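Local coordinates for peptidoglycan glycosyltransferase (Eggerthella lenta, PDB 4MNR), which is a protein of the penicillin-binding family whose transpeptidase domain belongs to the beta-lactamase clan, at residues 115-120 and 448-453; 204-209 and 230-235; 268-273 and 337-342; 283-288 and 310-315. One frame throughout, in Å; residues are numbered along the deposited sequence. Where two conformers were deposited one is given.

Interaction 1. Residues 115-120 and 448-453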
loop_
_atom_site.group_PDB
_atom_site.type_symbol
_atom_site.label_atom_id
_atom_site.label_comp_id
_atom_site.label_asym_id
_atom_site.label_seq_id
_atom_site.Cartn_x
_atom_site.Cartn_y
_atom_site.Cartn_z
ATOM N N SER A 115 0.454 17.885 4.207
ATOM C CA SER A 115 -0.829 17.932 4.903
ATOM C C SER A 115 -2.047 17.885 3.976
ATOM O O SER A 115 -3.069 17.313 4.343
ATOM C CB SER A 115 -0.905 19.141 5.845
ATOM O OG SER A 115 -0.925 20.354 5.111
ATOM N N LYS A 116 -1.930 18.446 2.774
ATOM C CA LYS A 116 -3.066 18.476 1.851
ATOM C C LYS A 116 -3.299 17.117 1.195
ATOM O O LYS A 116 -4.447 16.689 1.022
ATOM C CB LYS A 116 -2.888 19.558 0.779
ATOM C CG LYS A 116 -2.884 20.975 1.338
ATOM C CD LYS A 116 -2.516 21.990 0.257
ATOM C CE LYS A 116 -3.465 21.924 -0.931
ATOM N NZ LYS A 116 -3.096 22.901 -2.007
ATOM N N ILE A 117 -2.211 16.437 0.834
ATOM C CA ILE A 117 -2.331 15.095 0.274
ATOM C C ILE A 117 -2.821 14.142 1.362
ATOM O O ILE A 117 -3.667 13.285 1.123
ATOM C CB ILE A 117 -0.995 14.616 -0.339
ATOM C CG1 ILE A 117 -0.546 15.600 -1.417
ATOM C CG2 ILE A 117 -1.150 13.239 -0.962
ATOM C CD1 ILE A 117 0.796 15.250 -2.051
ATOM N N GLN A 118 -2.308 14.319 2.575
ATOM C CA GLN A 118 -2.754 13.511 3.706
ATOM C C GLN A 118 -4.261 13.682 3.932
ATOM O O GLN A 118 -4.976 12.708 4.116
ATOM C CB GLN A 118 -1.988 13.904 4.972
ATOM C CG GLN A 118 -2.423 13.125 6.215
ATOM C CD GLN A 118 -1.996 11.672 6.190
ATOM O OE1 GLN A 118 -0.974 11.326 5.602
ATOM N NE2 GLN A 118 -2.771 10.820 6.858
ATOM N N GLN A 119 -4.748 14.916 3.861
ATOM C CA GLN A 119 -6.171 15.166 4.072
ATOM C C GLN A 119 -6.994 14.518 2.954
ATOM O O GLN A 119 -8.079 13.979 3.205
ATOM C CB GLN A 119 -6.472 16.673 4.157
ATOM C CG GLN A 119 -7.905 16.970 4.547
ATOM C CD GLN A 119 -8.240 16.417 5.909
ATOM O OE1 GLN A 119 -7.581 16.748 6.897
ATOM N NE2 GLN A 119 -9.259 15.558 5.976
ATOM N N ALA A 120 -6.486 14.573 1.722
ATOM C CA ALA A 120 -7.205 13.957 0.608
ATOM C C ALA A 120 -7.303 12.448 0.803
ATOM O O ALA A 120 -8.345 11.852 0.531
ATOM C CB ALA A 120 -6.531 14.277 -0.731
ATOM N N LYS A 448 -5.556 13.383 -7.955
ATOM C CA LYS A 448 -5.803 14.745 -8.432
ATOM C C LYS A 448 -5.242 15.740 -7.424
ATOM O O LYS A 448 -4.579 16.696 -7.799
ATOM C CB LYS A 448 -7.298 15.000 -8.658
ATOM C CG LYS A 448 -7.614 16.323 -9.328
ATOM C CD LYS A 448 -9.124 16.516 -9.490
ATOM C CE LYS A 448 -9.462 17.913 -9.992
ATOM N NZ LYS A 448 -8.974 18.148 -11.377
ATOM N N THR A 449 -5.483 15.494 -6.138
ATOM C CA THR A 449 -4.973 16.396 -5.112
ATOM C C THR A 449 -3.454 16.413 -5.107
ATOM O O THR A 449 -2.849 17.485 -5.040
ATOM C CB THR A 449 -5.504 16.033 -3.713
ATOM O OG1 THR A 449 -6.923 16.234 -3.694
ATOM C CG2 THR A 449 -4.874 16.934 -2.658
ATOM N N ALA A 450 -2.843 15.237 -5.185
ATOM C CA ALA A 450 -1.383 15.168 -5.265
ATOM C C ALA A 450 -0.847 15.960 -6.467
ATOM O O ALA A 450 0.124 16.704 -6.334
ATOM C CB ALA A 450 -0.907 13.724 -5.312
ATOM N N LEU A 451 -1.483 15.821 -7.630
ATOM C CA LEU A 451 -1.021 16.544 -8.823
ATOM C C LEU A 451 -1.214 18.049 -8.687
ATOM O O LEU A 451 -0.396 18.836 -9.157
ATOM C CB LEU A 451 -1.724 16.025 -10.083
ATOM C CG LEU A 451 -1.370 14.569 -10.374
ATOM C CD1 LEU A 451 -2.377 13.967 -11.334
ATOM C CD2 LEU A 451 0.029 14.477 -10.958
ATOM N N GLU A 452 -2.301 18.456 -8.035
ATOM C CA GLU A 452 -2.518 19.882 -7.775
ATOM C C GLU A 452 -1.438 20.465 -6.853
ATOM O O GLU A 452 -0.911 21.562 -7.108
ATOM C CB GLU A 452 -3.903 20.096 -7.166
ATOM C CG GLU A 452 -5.051 19.881 -8.137
ATOM C CD GLU A 452 -6.404 19.818 -7.442
ATOM O OE1 GLU A 452 -6.443 19.810 -6.188
ATOM O OE2 GLU A 452 -7.428 19.776 -8.153
ATOM N N VAL A 453 -1.134 19.734 -5.779
ATOM C CA VAL A 453 -0.143 20.162 -4.793
ATOM C C VAL A 453 1.223 20.300 -5.451
ATOM O O VAL A 453 1.958 21.267 -5.200
ATOM C CB VAL A 453 -0.080 19.162 -3.622
ATOM C CG1 VAL A 453 1.186 19.367 -2.799
ATOM C CG2 VAL A 453 -1.329 19.295 -2.769
HETATM O O HOH W 1 -5.031 20.740 -3.751
#

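Interaction 2. Residues 204-209 and 230-235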
loop_
_atom_site.group_PDB
_atom_site.type_symbol
_atom_site.label_atom_id
_atom_site.label_comp_id
_atom_site.label_asym_id
_atom_site.label_seq_id
_atom_site.Cartn_x
_atom_site.Cartn_y
_atom_site.Cartn_z
ATOM N N ASP A 204 1.029 -9.489 -26.332
ATOM C CA ASP A 204 0.224 -9.945 -27.467
ATOM C C ASP A 204 -0.139 -11.432 -27.424
ATOM O O ASP A 204 -0.826 -11.931 -28.320
ATOM C CB ASP A 204 0.955 -9.628 -28.781
ATOM C CG ASP A 204 2.396 -10.157 -28.803
ATOM O OD1 ASP A 204 2.940 -10.379 -29.911
ATOM O OD2 ASP A 204 2.989 -10.346 -27.716
ATOM N N THR A 205 0.316 -12.141 -26.393
ATOM C CA THR A 205 0.046 -13.576 -26.291
ATOM C C THR A 205 -1.431 -13.800 -26.009
ATOM O O THR A 205 -1.988 -13.153 -25.143
ATOM C CB THR A 205 0.901 -14.229 -25.189
ATOM O OG1 THR A 205 2.289 -14.082 -25.533
ATOM C CG2 THR A 205 0.587 -15.722 -25.064
ATOM N N VAL A 206 -2.059 -14.722 -26.744
ATOM C CA VAL A 206 -3.502 -14.926 -26.625
ATOM C C VAL A 206 -3.836 -16.070 -25.680
ATOM O O VAL A 206 -3.241 -17.151 -25.764
ATOM C CB VAL A 206 -4.161 -15.168 -28.006
ATOM C CG1 VAL A 206 -5.623 -15.583 -27.843
ATOM C CG2 VAL A 206 -4.056 -13.925 -28.862
ATOM N N PHE A 207 -4.792 -15.831 -24.783
ATOM C CA PHE A 207 -5.252 -16.839 -23.833
ATOM C C PHE A 207 -6.769 -16.955 -23.882
ATOM O O PHE A 207 -7.463 -15.970 -24.117
ATOM C CB PHE A 207 -4.922 -16.423 -22.402
ATOM C CG PHE A 207 -3.477 -16.504 -22.047
ATOM C CD1 PHE A 207 -2.620 -15.466 -22.366
ATOM C CD2 PHE A 207 -2.985 -17.593 -21.349
ATOM C CE1 PHE A 207 -1.284 -15.530 -22.020
ATOM C CE2 PHE A 207 -1.650 -17.669 -21.002
ATOM C CZ PHE A 207 -0.798 -16.633 -21.330
ATOM N N SER A 208 -7.295 -18.150 -23.633
ATOM C CA SER A 208 -8.737 -18.293 -23.496
ATOM C C SER A 208 -9.179 -17.679 -22.166
ATOM O O SER A 208 -8.504 -17.844 -21.150
ATOM C CB SER A 208 -9.140 -19.767 -23.566
ATOM O OG SER A 208 -10.549 -19.917 -23.567
ATOM N N SER A 209 -10.307 -16.971 -22.171
ATOM C CA SER A 209 -10.807 -16.325 -20.958
ATOM C C SER A 209 -12.258 -16.733 -20.622
ATOM O O SER A 209 -13.170 -15.900 -20.647
ATOM C CB SER A 209 -10.671 -14.796 -21.079
ATOM O OG SER A 209 -11.047 -14.135 -19.878
ATOM N N SER A 230 -11.452 -15.053 -26.296
ATOM C CA SER A 230 -9.998 -15.068 -26.348
ATOM C C SER A 230 -9.470 -13.651 -26.157
ATOM O O SER A 230 -9.947 -12.712 -26.803
ATOM C CB SER A 230 -9.508 -15.660 -27.669
ATOM O OG SER A 230 -9.962 -14.892 -28.763
ATOM N N LEU A 231 -8.501 -13.498 -25.259
ATOM C CA LEU A 231 -7.932 -12.186 -24.981
ATOM C C LEU A 231 -6.418 -12.202 -25.113
ATOM O O LEU A 231 -5.780 -13.186 -24.759
ATOM C CB LEU A 231 -8.264 -11.783 -23.547
ATOM C CG LEU A 231 -9.732 -11.630 -23.156
ATOM C CD1 LEU A 231 -9.808 -11.283 -21.684
ATOM C CD2 LEU A 231 -10.413 -10.553 -23.996
ATOM N N THR A 232 -5.828 -11.106 -25.586
ATOM C CA THR A 232 -4.386 -10.968 -25.445
ATOM C C THR A 232 -4.107 -10.736 -23.973
ATOM O O THR A 232 -5.004 -10.366 -23.210
ATOM C CB THR A 232 -3.810 -9.766 -26.215
ATOM O OG1 THR A 232 -4.336 -8.557 -25.659
ATOM C CG2 THR A 232 -4.136 -9.852 -27.708
ATOM N N LEU A 233 -2.861 -10.957 -23.571
ATOM C CA LEU A 233 -2.491 -10.754 -22.181
ATOM C C LEU A 233 -2.717 -9.299 -21.751
ATOM O O LEU A 233 -3.138 -9.048 -20.614
ATOM C CB LEU A 233 -1.056 -11.211 -21.929
ATOM C CG LEU A 233 -0.506 -11.105 -20.508
ATOM C CD1 LEU A 233 -1.413 -11.821 -19.534
ATOM C CD2 LEU A 233 0.912 -11.698 -20.467
ATOM N N ALA A 234 -2.472 -8.353 -22.659
ATOM C CA ALA A 234 -2.772 -6.941 -22.365
ATOM C C ALA A 234 -4.266 -6.717 -22.124
ATOM O O ALA A 234 -4.658 -6.057 -21.158
ATOM C CB ALA A 234 -2.256 -6.022 -23.483
ATOM N N GLN A 235 -5.104 -7.276 -22.986
ATOM C CA GLN A 235 -6.550 -7.154 -22.813
ATOM C C GLN A 235 -7.018 -7.815 -21.526
ATOM O O GLN A 235 -7.918 -7.308 -20.862
ATOM C CB GLN A 235 -7.306 -7.760 -23.999
ATOM C CG GLN A 235 -7.091 -7.018 -25.305
ATOM C CD GLN A 235 -7.565 -7.812 -26.530
ATOM O OE1 GLN A 235 -7.672 -9.044 -26.503
ATOM N NE2 GLN A 235 -7.838 -7.096 -27.618
#

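Interaction 3. Residues 268-273 and 337-342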
loop_
_atom_site.group_PDB
_atom_site.type_symbol
_atom_site.label_atom_id
_atom_site.label_comp_id
_atom_site.label_asym_id
_atom_site.label_seq_id
_atom_site.Cartn_x
_atom_site.Cartn_y
_atom_site.Cartn_z
ATOM N N LYS A 268 10.220 -10.609 2.448
ATOM C CA LYS A 268 11.359 -9.834 2.940
ATOM C C LYS A 268 10.909 -8.962 4.110
ATOM O O LYS A 268 9.838 -8.374 4.086
ATOM C CB LYS A 268 11.911 -8.932 1.839
ATOM C CG LYS A 268 12.245 -9.637 0.540
ATOM C CD LYS A 268 13.472 -10.524 0.674
ATOM C CE LYS A 268 13.772 -11.221 -0.641
ATOM N NZ LYS A 268 13.756 -10.256 -1.774
ATOM N N GLU A 269 11.731 -8.892 5.146
ATOM C CA GLU A 269 11.457 -7.958 6.219
ATOM C C GLU A 269 11.939 -6.593 5.763
ATOM O O GLU A 269 13.116 -6.396 5.475
ATOM C CB GLU A 269 12.123 -8.396 7.525
ATOM C CG GLU A 269 11.289 -9.408 8.309
ATOM C CD GLU A 269 12.086 -10.138 9.376
ATOM O OE1 GLU A 269 12.799 -11.104 9.029
ATOM O OE2 GLU A 269 11.994 -9.750 10.561
ATOM N N ILE A 270 11.006 -5.666 5.651
ATOM C CA ILE A 270 11.338 -4.330 5.198
ATOM C C ILE A 270 11.378 -3.402 6.396
ATOM O O ILE A 270 10.440 -3.349 7.186
ATOM C CB ILE A 270 10.351 -3.857 4.121
ATOM C CG1 ILE A 270 10.657 -4.599 2.812
ATOM C CG2 ILE A 270 10.443 -2.344 3.924
ATOM C CD1 ILE A 270 9.462 -4.788 1.904
ATOM N N ASP A 271 12.494 -2.697 6.539
ATOM C CA ASP A 271 12.714 -1.807 7.663
ATOM C C ASP A 271 11.764 -0.607 7.552
ATOM O O ASP A 271 11.623 -0.017 6.479
ATOM C CB ASP A 271 14.172 -1.350 7.624
ATOM C CG ASP A 271 14.597 -0.596 8.869
ATOM O OD1 ASP A 271 14.034 -0.838 9.958
ATOM O OD2 ASP A 271 15.519 0.234 8.750
ATOM N N PHE A 272 11.107 -0.258 8.654
ATOM C CA PHE A 272 10.179 0.876 8.657
ATOM C C PHE A 272 9.985 1.324 10.106
ATOM O O PHE A 272 10.028 0.496 11.020
ATOM C CB PHE A 272 8.846 0.481 7.981
ATOM C CG PHE A 272 8.023 1.654 7.516
ATOM C CD1 PHE A 272 8.496 2.499 6.513
ATOM C CD2 PHE A 272 6.777 1.910 8.066
ATOM C CE1 PHE A 272 7.754 3.580 6.092
ATOM C CE2 PHE A 272 6.030 2.989 7.639
ATOM C CZ PHE A 272 6.510 3.826 6.658
ATOM N N PRO A 273 9.814 2.639 10.335
ATOM C CA PRO A 273 9.691 3.099 11.725
ATOM C C PRO A 273 8.400 2.644 12.402
ATOM O O PRO A 273 8.358 2.553 13.625
ATOM C CB PRO A 273 9.734 4.629 11.602
ATOM C CG PRO A 273 9.381 4.916 10.181
ATOM C CD PRO A 273 9.947 3.765 9.395
ATOM N N ILE A 337 12.608 -0.250 -6.661
ATOM C CA ILE A 337 11.878 0.140 -5.464
ATOM C C ILE A 337 12.815 0.880 -4.518
ATOM O O ILE A 337 13.808 0.316 -4.055
ATOM C CB ILE A 337 11.327 -1.100 -4.748
ATOM C CG1 ILE A 337 10.352 -1.843 -5.674
ATOM C CG2 ILE A 337 10.653 -0.706 -3.439
ATOM C CD1 ILE A 337 9.772 -3.138 -5.073
HETATM N N MSE A 338 12.514 2.149 -4.251
HETATM C CA MSE A 338 13.259 2.910 -3.248
HETATM C C MSE A 338 12.773 2.532 -1.849
HETATM O O MSE A 338 11.604 2.182 -1.668
HETATM C CB MSE A 338 13.061 4.413 -3.471
HETATM C CG MSE A 338 13.487 4.916 -4.853
HETATM SE SE MSE A 338 15.377 4.644 -5.227
HETATM C CE MSE A 338 16.069 6.063 -4.086
ATOM N N GLN A 339 13.668 2.601 -0.864
ATOM C CA GLN A 339 13.296 2.319 0.524
ATOM C C GLN A 339 12.238 3.331 0.990
ATOM O O GLN A 339 12.473 4.533 0.940
ATOM C CB GLN A 339 14.546 2.417 1.404
ATOM C CG GLN A 339 14.264 2.462 2.878
ATOM C CD GLN A 339 13.675 1.155 3.383
ATOM O OE1 GLN A 339 14.158 0.077 3.046
ATOM N NE2 GLN A 339 12.623 1.248 4.184
ATOM N N PRO A 340 11.062 2.850 1.432
ATOM C CA PRO A 340 10.049 3.805 1.914
ATOM C C PRO A 340 10.543 4.519 3.167
ATOM O O PRO A 340 11.153 3.881 4.021
ATOM C CB PRO A 340 8.855 2.913 2.258
ATOM C CG PRO A 340 9.429 1.523 2.397
ATOM C CD PRO A 340 10.560 1.464 1.421
ATOM N N TYR A 341 10.302 5.819 3.270
ATOM C CA TYR A 341 10.651 6.525 4.495
ATOM C C TYR A 341 9.652 7.616 4.847
ATOM O O TYR A 341 8.959 8.145 3.972
ATOM C CB TYR A 341 12.075 7.084 4.443
ATOM C CG TYR A 341 12.316 8.233 3.491
ATOM C CD1 TYR A 341 12.492 8.008 2.135
ATOM C CD2 TYR A 341 12.410 9.538 3.959
ATOM C CE1 TYR A 341 12.732 9.036 1.260
ATOM C CE2 TYR A 341 12.664 10.585 3.090
ATOM C CZ TYR A 341 12.821 10.327 1.741
ATOM O OH TYR A 341 13.076 11.356 0.869
ATOM N N LEU A 342 9.612 7.942 6.136
ATOM C CA LEU A 342 8.594 8.804 6.702
ATOM C C LEU A 342 9.204 10.030 7.384
ATOM O O LEU A 342 8.521 11.025 7.597
ATOM C CB LEU A 342 7.807 7.978 7.723
ATOM C CG LEU A 342 6.385 8.301 8.138
ATOM C CD1 LEU A 342 5.556 8.769 6.960
ATOM C CD2 LEU A 342 5.782 7.038 8.761
HETATM O O HOH W 2 14.218 -2.277 4.301
#

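Interaction 4. Residues 283-288 and 310-315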
loop_
_atom_site.group_PDB
_atom_site.type_symbol
_atom_site.label_atom_id
_atom_site.label_comp_id
_atom_site.label_asym_id
_atom_site.label_seq_id
_atom_site.Cartn_x
_atom_site.Cartn_y
_atom_site.Cartn_z
ATOM N N SER A 283 5.695 -21.025 -0.280
ATOM C CA SER A 283 6.926 -21.567 -0.831
ATOM C C SER A 283 6.632 -22.130 -2.215
ATOM O O SER A 283 5.497 -22.511 -2.512
ATOM C CB SER A 283 7.483 -22.668 0.077
ATOM O OG SER A 283 6.650 -23.816 0.072
ATOM N N ALA A 284 7.651 -22.179 -3.068
ATOM C CA ALA A 284 7.490 -22.800 -4.376
ATOM C C ALA A 284 7.112 -24.267 -4.206
ATOM O O ALA A 284 6.338 -24.806 -4.994
ATOM C CB ALA A 284 8.762 -22.663 -5.198
ATOM N N GLU A 285 7.649 -24.900 -3.161
ATOM C CA GLU A 285 7.338 -26.295 -2.862
ATOM C C GLU A 285 5.847 -26.525 -2.621
ATOM O O GLU A 285 5.267 -27.469 -3.158
ATOM C CB GLU A 285 8.145 -26.787 -1.657
ATOM C CG GLU A 285 9.596 -27.136 -1.967
ATOM C CD GLU A 285 10.359 -27.617 -0.739
ATOM O OE1 GLU A 285 9.785 -27.593 0.373
ATOM O OE2 GLU A 285 11.534 -28.022 -0.885
ATOM N N ASP A 286 5.224 -25.662 -1.821
ATOM C CA ASP A 286 3.783 -25.759 -1.585
ATOM C C ASP A 286 2.943 -25.455 -2.830
ATOM O O ASP A 286 1.944 -26.122 -3.084
ATOM C CB ASP A 286 3.347 -24.878 -0.402
ATOM C CG ASP A 286 3.596 -25.543 0.946
ATOM O OD1 ASP A 286 3.595 -26.792 1.005
ATOM O OD2 ASP A 286 3.783 -24.823 1.951
ATOM N N LEU A 287 3.329 -24.448 -3.607
ATOM C CA LEU A 287 2.565 -24.124 -4.805
ATOM C C LEU A 287 2.668 -25.196 -5.873
ATOM O O LEU A 287 1.740 -25.386 -6.664
ATOM C CB LEU A 287 3.010 -22.784 -5.390
ATOM C CG LEU A 287 2.496 -21.559 -4.651
ATOM C CD1 LEU A 287 2.840 -20.277 -5.413
ATOM C CD2 LEU A 287 0.998 -21.695 -4.466
ATOM N N GLN A 288 3.815 -25.860 -5.924
ATOM C CA GLN A 288 4.025 -26.961 -6.864
ATOM C C GLN A 288 3.009 -28.069 -6.641
ATOM O O GLN A 288 2.573 -28.726 -7.586
ATOM C CB GLN A 288 5.446 -27.512 -6.734
ATOM C CG GLN A 288 6.414 -26.861 -7.700
ATOM C CD GLN A 288 7.863 -27.056 -7.303
ATOM O OE1 GLN A 288 8.714 -26.220 -7.604
ATOM N NE2 GLN A 288 8.151 -28.162 -6.621
ATOM N N GLY A 310 0.385 -29.374 9.417
ATOM C CA GLY A 310 1.547 -29.769 8.649
ATOM C C GLY A 310 1.947 -28.837 7.521
ATOM O O GLY A 310 2.997 -29.037 6.912
ATOM N N ARG A 311 1.139 -27.821 7.222
ATOM C CA ARG A 311 1.517 -26.903 6.151
ATOM C C ARG A 311 2.697 -26.032 6.587
ATOM O O ARG A 311 2.671 -25.422 7.655
ATOM C CB ARG A 311 0.344 -26.043 5.696
ATOM C CG ARG A 311 0.757 -25.051 4.607
ATOM C CD ARG A 311 -0.398 -24.292 4.044
ATOM N NE ARG A 311 0.070 -23.234 3.162
ATOM C CZ ARG A 311 -0.098 -23.219 1.846
ATOM N NH1 ARG A 311 -0.748 -24.210 1.240
ATOM N NH2 ARG A 311 0.365 -22.192 1.140
ATOM N N GLU A 312 3.736 -25.997 5.756
ATOM C CA GLU A 312 4.999 -25.354 6.119
ATOM C C GLU A 312 5.030 -23.857 5.848
ATOM O O GLU A 312 5.670 -23.106 6.581
ATOM C CB GLU A 312 6.159 -26.017 5.372
ATOM C CG GLU A 312 6.227 -27.527 5.541
ATOM C CD GLU A 312 7.340 -28.158 4.719
ATOM O OE1 GLU A 312 7.820 -27.510 3.762
ATOM O OE2 GLU A 312 7.736 -29.302 5.031
ATOM N N SER A 313 4.343 -23.419 4.804
ATOM C CA SER A 313 4.457 -22.024 4.381
ATOM C C SER A 313 3.112 -21.292 4.468
ATOM O O SER A 313 2.067 -21.929 4.550
ATOM C CB SER A 313 5.044 -21.962 2.964
ATOM O OG SER A 313 4.087 -22.321 1.984
ATOM N N PRO A 314 3.133 -19.948 4.489
ATOM C CA PRO A 314 1.859 -19.234 4.600
ATOM C C PRO A 314 1.072 -19.273 3.299
ATOM O O PRO A 314 1.616 -19.671 2.271
ATOM C CB PRO A 314 2.293 -17.787 4.888
ATOM C CG PRO A 314 3.638 -17.678 4.293
ATOM C CD PRO A 314 4.281 -19.021 4.507
ATOM N N ALA A 315 -0.204 -18.901 3.364
ATOM C CA ALA A 315 -0.978 -18.627 2.165
ATOM C C ALA A 315 -0.508 -17.294 1.607
ATOM O O ALA A 315 -0.006 -16.443 2.343
ATOM C CB ALA A 315 -2.469 -18.563 2.498
HETATM O O HOH W 3 7.179 -25.206 2.388
HETATM O O HOH W 4 3.597 -27.913 3.465
#

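Interaction 1. Residues 115-120 and 448-453
Ile117 packs on Ala450 and Val453 where two antiparallel helices meet. The segment axes come within 9.1 Å of each other, at 169° between their N-to-C directions. The closest CA pair is Ile117 and Ala450, 5.6 Å apart. Ile117 CB points to one side of the partner helix, but the extended chain (chi2 178°) brings CD1 to Ala450, 3.9 Å from its CA. CG1 of Ile117 meets Val453 CG2 at 4.0 Å. That same Val453 methyl lies anti to its own carbonyl carbon and also takes the aliphatic part of Lys116, with Lys116 CE at 3.9 Å. One methyl therefore serves two side chains. Thr449 faces Ala120 and presents CB, OG1 and CG2 to its methyl; Ala120 CB lies 3.6 Å from Thr449 OG1. CG2 of Thr449, anti to the backbone N, also touches Lys116 O. The Thr449 hydroxyl is hydrogen-bonded within its own helix, to Asn445 O. At the exposed margin a water donates to Glu452 OE1 and accepts a weak bond from Lys116 NZ. The contact joins helix 115-125 to the C-terminal helix 438-453. Ile117 also rests on Ala144 of strand 142-148, an outermost strand of the five-stranded antiparallel sheet, which sets helix 115-125 against that sheet.

Interaction 2. Residues 204-209 and 230-235
Phe207 and Leu231 form an antiparallel hydrogen-bonded pair, flanked by the non-hydrogen-bonded pairs Val206-Thr232 and Ser208-Ser230. Both bonds of the pair are nearly straight: Phe207 N to Leu231 O is 2.8 Å at 173°, and Leu231 N bonds in return to Phe207 O. A weak, bent bond from Leu233 N, the first helix residue, to Thr205 O follows, 2.8 Å long at 128°. A magnesium ion lies about 4 Å from the Thr205 side chain. On the face of Val206, Ser230 and Thr232, Val206 CG1 lies anti to its backbone N and rests 3.9 Å from Ser230 CB. Its CG2 faces the methyl of Thr232. On the other face, the Phe207 ring swings toward the helix start, and its CE1 meets Leu233 CB obliquely at 4.3 Å. Leu231 CD1 packs on Ser209, 3.6 Å from Ser209 OG, a hydroxyl held by Ser241 and Asn222. Thr232 ends the strand and caps helix 233-239. Its OG1 accepts from Gln235 N at 3.1 Å, while Gln235 OE1 accepts from Thr232 N at 2.9 Å. This reciprocal pair is a capping box. The two-stranded antiparallel sheet stands against helix 242-263, where Phe207 touches Val244 and Glu251. Leu231 leans on Ala236 and Leu239 of helix 233-239.

Interaction 3. Residues 268-273 and 337-342
Gln339 reaches across to the backbone of Asp271, and Phe272 packs beside Pro340 and Leu342. The amide of Gln339 carries the polar part. Its NE2 lies 2.8 Å from Asp271 O, but the bond is bent to 129° and is weak. The same nitrogen gives a straighter bond to Pro340 O at 3.0 Å, in the carbonyl plane and on a lone pair. The other end of the amide is linked through a water, which donates to Gln339 OE1 and accepts from Asp271 N. Both ends of the amide are thus tied to the Asp271 backbone, one directly and one by water. The Gln339 chain is shaped for this: CG is anti to the backbone N (chi1 167°), and the bend at chi2 (67°) places CD near Asp271 O. The apolar part is built on the Phe272 ring. Its edge faces Pro340 O, which lies in the ring plane, with CD1 at 3.9 Å. CE1 meets Pro340 CB at 4.0 Å, and CZ meets Leu342 CD2 at 3.9 Å by an oblique approach. CD of Pro273 lies over one face of the ring, offset toward the rim. Pro273 CG touches Leu342 CB at 4.2 Å, and Ile270 CG2 reaches Pro340 CG at 4.3 Å.

In the second shell, Ile142 and Met145 of strand 142-148 touch Phe272, and Ile142 also touches Leu342. Ile270 leans on Glu323 and Met326 of helix 321-332 and on Leu362 of strand 361-364. The contact therefore fastens the loop after helix 242-263 to the chain leaving strand 336-338, beside an outermost strand of the five-stranded sheet.

Interaction 4. Residues 283-288 and 310-315
Asp286 and Ser283 grip Ser313 through a compact set of hydrogen bonds. Ser313 OG donates to Asp286 OD2 at 2.5 Å, on the anti lone pair of that oxygen, and accepts from Ser283 N at 3.1 Å and 171°. One hydroxyl thus joins a backbone N-H to a carboxylate. The Ser313 chi1 of 76° places OG between Asp286 OD2 and Ser283 N. Asp286 OD2 also receives a weak bond from Ser313 N at 3.2 Å. Within the helix segment, Ser283 OG accepts from Asp286 N at 3.0 Å.

Two waters add to these bonds. One donates to Glu312 OE1, is bonded to Ser283 OG, and gives a weak bond to Asp286 OD2. The other donates to Asp286 OD1 and accepts from Glu312 N.

The charges are less direct. Asp286 OD2 lies over the centre of one face of the Arg311 guanidinium, 4.1 Å above its plane, and no N-H of Arg311 points at it. The positive charge would still be expected to favour the ionised carboxylate. Arg311 spends its N-H groups elsewhere: NE bonds to Ser313 O at 2.8 Å, NH2 to Pro314 O, and NH2 also forms a salt bridge with Glu293. At the exposed margin Glu285 OE1 and Glu312 OE1 are 3.9 Å apart, two like charges that would tend to repel if both are ionised.

This is a helix N-cap at the surface. Ser283 caps helix 284-289, and Asp286, in its first turn, ties the loop between helices 291-298 and 321-332 to that helix start.

In the fold
Interaction 1 spans the longest sequence separation of the four, and the other three fall between its segments. Interaction 2 closes before interaction 3 opens, and interaction 4 lies within the span of interaction 3. None touches another. Interactions 1 and 3 come nearest, with about 7 Å between their closest atoms, and both pack against strand 142-148 of the five-stranded sheet. Interactions 1 and 4 lie on opposite sides of the chain's centre, their centres about 41 Å apart. Helix 242-263 connects interactions 2 and 4, since residues of both rest on it. The contacts thus lie in separate regions of the penicillin-binding protein fold, from the five-stranded sheet to the surface loops.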